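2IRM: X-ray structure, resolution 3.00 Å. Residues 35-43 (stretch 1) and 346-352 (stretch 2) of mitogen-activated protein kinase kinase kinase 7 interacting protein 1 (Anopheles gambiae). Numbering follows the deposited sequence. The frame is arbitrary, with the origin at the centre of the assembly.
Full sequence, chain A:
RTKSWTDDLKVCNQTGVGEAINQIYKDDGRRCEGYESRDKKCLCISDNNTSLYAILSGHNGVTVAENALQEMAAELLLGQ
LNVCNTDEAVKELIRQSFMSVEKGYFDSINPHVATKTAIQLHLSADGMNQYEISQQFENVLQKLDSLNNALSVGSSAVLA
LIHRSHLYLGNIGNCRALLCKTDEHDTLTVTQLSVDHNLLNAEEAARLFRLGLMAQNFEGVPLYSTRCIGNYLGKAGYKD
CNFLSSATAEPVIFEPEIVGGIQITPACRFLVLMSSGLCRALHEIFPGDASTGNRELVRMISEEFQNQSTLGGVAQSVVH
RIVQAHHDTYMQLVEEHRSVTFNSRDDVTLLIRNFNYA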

# COMPACT_ATOMS: atom_id res chain seq x y z
N TYR A 35 -8.24 -6.91 -15.27
CA TYR A 35 -7.32 -7.83 -15.93
C TYR A 35 -5.95 -7.62 -15.31
O TYR A 35 -5.34 -8.53 -14.74
CB TYR A 35 -7.29 -7.52 -17.43
CG TYR A 35 -6.19 -8.19 -18.23
CD1 TYR A 35 -6.09 -9.59 -18.30
CD2 TYR A 35 -5.25 -7.44 -18.94
CE1 TYR A 35 -5.08 -10.21 -19.04
CE2 TYR A 35 -4.24 -8.05 -19.69
CZ TYR A 35 -4.17 -9.44 -19.74
OH TYR A 35 -3.17 -10.05 -20.47
N GLU A 36 -5.48 -6.38 -15.45
CA GLU A 36 -4.28 -5.88 -14.82
C GLU A 36 -4.46 -5.82 -13.31
O GLU A 36 -5.40 -5.19 -12.83
CB GLU A 36 -4.00 -4.46 -15.35
CG GLU A 36 -5.24 -3.71 -15.95
CD GLU A 36 -6.22 -3.12 -14.91
OE1 GLU A 36 -5.77 -2.35 -14.01
OE2 GLU A 36 -7.44 -3.39 -15.00
N SER A 37 -3.58 -6.49 -12.56
CA SER A 37 -3.47 -6.18 -11.14
C SER A 37 -2.66 -4.90 -11.03
O SER A 37 -1.73 -4.68 -11.81
CB SER A 37 -2.77 -7.29 -10.35
OG SER A 37 -2.86 -7.06 -8.95
N ARG A 38 -3.04 -4.05 -10.09
CA ARG A 38 -2.29 -2.83 -9.82
C ARG A 38 -1.35 -3.03 -8.62
O ARG A 38 -0.49 -2.20 -8.36
CB ARG A 38 -3.24 -1.66 -9.59
CG ARG A 38 -4.08 -1.25 -10.81
CD ARG A 38 -3.49 -0.00 -11.47
NE ARG A 38 -4.32 0.52 -12.57
CZ ARG A 38 -5.35 1.34 -12.41
NH1 ARG A 38 -5.72 1.74 -11.19
NH2 ARG A 38 -6.03 1.77 -13.46
N ASP A 39 -1.52 -4.14 -7.90
CA ASP A 39 -0.64 -4.50 -6.80
C ASP A 39 0.59 -5.28 -7.28
O ASP A 39 0.48 -6.27 -8.02
CB ASP A 39 -1.40 -5.36 -5.78
CG ASP A 39 -2.16 -4.54 -4.75
OD1 ASP A 39 -2.09 -3.28 -4.74
OD2 ASP A 39 -2.84 -5.17 -3.92
N LYS A 40 1.76 -4.83 -6.85
CA LYS A 40 3.01 -5.54 -7.15
C LYS A 40 3.67 -6.05 -5.87
O LYS A 40 3.82 -5.32 -4.90
CB LYS A 40 3.96 -4.65 -7.97
CG LYS A 40 3.43 -4.35 -9.38
CD LYS A 40 3.57 -5.56 -10.31
CE LYS A 40 2.55 -5.56 -11.44
NZ LYS A 40 2.36 -6.94 -11.99
N LYS A 41 4.04 -7.33 -5.89
CA LYS A 41 4.53 -8.02 -4.70
C LYS A 41 5.94 -8.54 -4.90
O LYS A 41 6.38 -8.76 -6.02
CB LYS A 41 3.59 -9.17 -4.31
CG LYS A 41 2.77 -9.73 -5.46
CD LYS A 41 2.75 -11.26 -5.49
CE LYS A 41 2.53 -11.76 -6.91
NZ LYS A 41 2.65 -13.23 -7.02
N CYS A 42 6.65 -8.69 -3.79
CA CYS A 42 7.90 -9.43 -3.77
C CYS A 42 8.01 -10.19 -2.46
O CYS A 42 7.59 -9.72 -1.41
CB CYS A 42 9.10 -8.51 -4.00
SG CYS A 42 10.57 -8.95 -3.03
N LEU A 43 8.57 -11.40 -2.54
CA LEU A 43 8.88 -12.23 -1.38
C LEU A 43 10.22 -12.91 -1.69
O LEU A 43 10.31 -14.12 -1.91
CB LEU A 43 7.76 -13.24 -1.11
CG LEU A 43 6.71 -13.57 -2.18
CD1 LEU A 43 7.29 -13.79 -3.60
CD2 LEU A 43 5.93 -14.78 -1.73
N ASP A 346 -10.46 -2.51 -4.78
CA ASP A 346 -9.14 -2.40 -5.39
C ASP A 346 -8.50 -3.76 -5.25
O ASP A 346 -9.07 -4.66 -4.63
CB ASP A 346 -8.31 -1.31 -4.73
CG ASP A 346 -8.94 0.08 -4.87
OD1 ASP A 346 -9.52 0.38 -5.94
OD2 ASP A 346 -8.86 0.87 -3.90
N ASP A 347 -7.32 -3.95 -5.84
CA ASP A 347 -6.65 -5.23 -5.73
C ASP A 347 -6.34 -5.50 -4.27
O ASP A 347 -5.67 -4.70 -3.61
CB ASP A 347 -5.38 -5.24 -6.56
CG ASP A 347 -5.67 -5.00 -8.02
OD1 ASP A 347 -6.03 -5.97 -8.72
OD2 ASP A 347 -5.55 -3.83 -8.47
N VAL A 348 -6.88 -6.60 -3.76
CA VAL A 348 -6.62 -7.02 -2.39
C VAL A 348 -5.40 -7.92 -2.41
O VAL A 348 -5.30 -8.83 -3.24
CB VAL A 348 -7.83 -7.77 -1.79
CG1 VAL A 348 -7.48 -8.33 -0.42
CG2 VAL A 348 -9.04 -6.86 -1.69
N THR A 349 -4.45 -7.64 -1.52
CA THR A 349 -3.28 -8.50 -1.40
C THR A 349 -2.89 -8.70 0.04
O THR A 349 -2.82 -7.74 0.81
CB THR A 349 -2.10 -7.98 -2.23
OG1 THR A 349 -2.40 -8.14 -3.62
CG2 THR A 349 -0.82 -8.76 -1.92
N LEU A 350 -2.64 -9.96 0.39
CA LEU A 350 -2.24 -10.34 1.72
C LEU A 350 -0.94 -11.17 1.70
O LEU A 350 -0.83 -12.15 0.97
CB LEU A 350 -3.37 -11.12 2.37
CG LEU A 350 -3.24 -11.49 3.84
CD1 LEU A 350 -2.91 -10.29 4.69
CD2 LEU A 350 -4.51 -12.15 4.33
N LEU A 351 0.04 -10.74 2.48
CA LEU A 351 1.28 -11.48 2.64
C LEU A 351 1.51 -11.86 4.09
O LEU A 351 1.61 -10.98 4.95
CB LEU A 351 2.47 -10.66 2.15
CG LEU A 351 3.10 -11.10 0.82
CD1 LEU A 351 2.11 -11.01 -0.34
CD2 LEU A 351 4.33 -10.26 0.53
N ILE A 352 1.59 -13.16 4.37
CA ILE A 352 1.95 -13.61 5.70
C ILE A 352 3.31 -14.32 5.72
O ILE A 352 3.45 -15.45 5.25
CB ILE A 352 0.87 -14.50 6.35
CG1 ILE A 352 -0.45 -13.74 6.47
CG2 ILE A 352 1.30 -14.95 7.74
CD1 ILE A 352 -1.45 -14.12 5.42

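What holds the loop of the first stretch against the second? The answer is largely Asp347, the residue with the most surface covered by its partner, 86 Å². Its CA-to-CB bond points toward the first stretch, and its m rotamer (chi1 -59°) brings the carboxylate up to the backbone just ahead of the strand that begins at Asp39. There OD2 of Asp347 accepts a hydrogen bond from the backbone N of Arg38 at 3.0 Å, with an N-H...acceptor angle of 157°, close enough to straight for a good bond. The other oxygen, OD1 of Asp347, receives a weak hydrogen bond from OG of Ser37 at 3.4 Å. A single carboxylate thus accepts hydrogen bonds from two successive residues of the loop, one from a main-chain N and one from a side chain. Both oxygens also have hydrogen-bonding partners elsewhere in the structure.

How do the neighbours of that carboxylate arrange themselves? Ser37 is in the t rotamer, and besides giving its weak bond to Asp347, its OG accepts another weak one, 3.4 Å long, from the backbone N of Asp39. The serine hydroxyl therefore links the Asp347 carboxylate to the first residue of the strand that follows, Asp39. Arg38 contributes differently. Its main chain makes the shorter of the loop's two hydrogen bonds to Asp347, and CB of Arg38 lies 3.4 Å from OD2 of Asp347, but the end of its side chain leads away from the second stretch. The guanidinium instead pairs with Glu36, NE of Arg38 lying 3.5 Å from OE1 of Glu36. That oxygen sits well out of the guanidinium plane, so the attraction is one of charge, with no N-H aimed at it.

What does Asp39 do in return? With 64 Å² covered, it is the counterpart of Asp347 on the first stretch: the CA atoms of Asp39 and Asp347 are 6.1 Å apart, and each side chain sets out toward the opposite stretch. The OD2 atom of Asp39 comes within 3.0 Å of OG1 of Thr349, itself an m rotamer pointing toward the first stretch. A hydrogen bond from the threonine hydroxyl is possible, though its proton has another acceptor within reach. The same OD2 of Asp39 lies only 2.9 Å from the backbone O of Asp347. Both atoms are acceptors, so this short distance is not a hydrogen bond.

Does the contact keep its polar character along the strands? It does not. The two strands run nearly parallel, 13° between their directions, but their axes come no closer than 8.4 Å, and no hydrogen bond joins their backbones. Further along, Leu351, with 56 Å² covered, reaches toward the first strand, and its CD2 packs 3.8 Å from the backbone O of Cys42. The CA-to-CB bond of Cys42 points away, and it is the main chain that meets the leucine; the side chain is bonded covalently to a group elsewhere in the structure. Here a methyl group rests against a carbonyl, where nearer the loop the carboxylate of Asp347 receives hydrogen bonds.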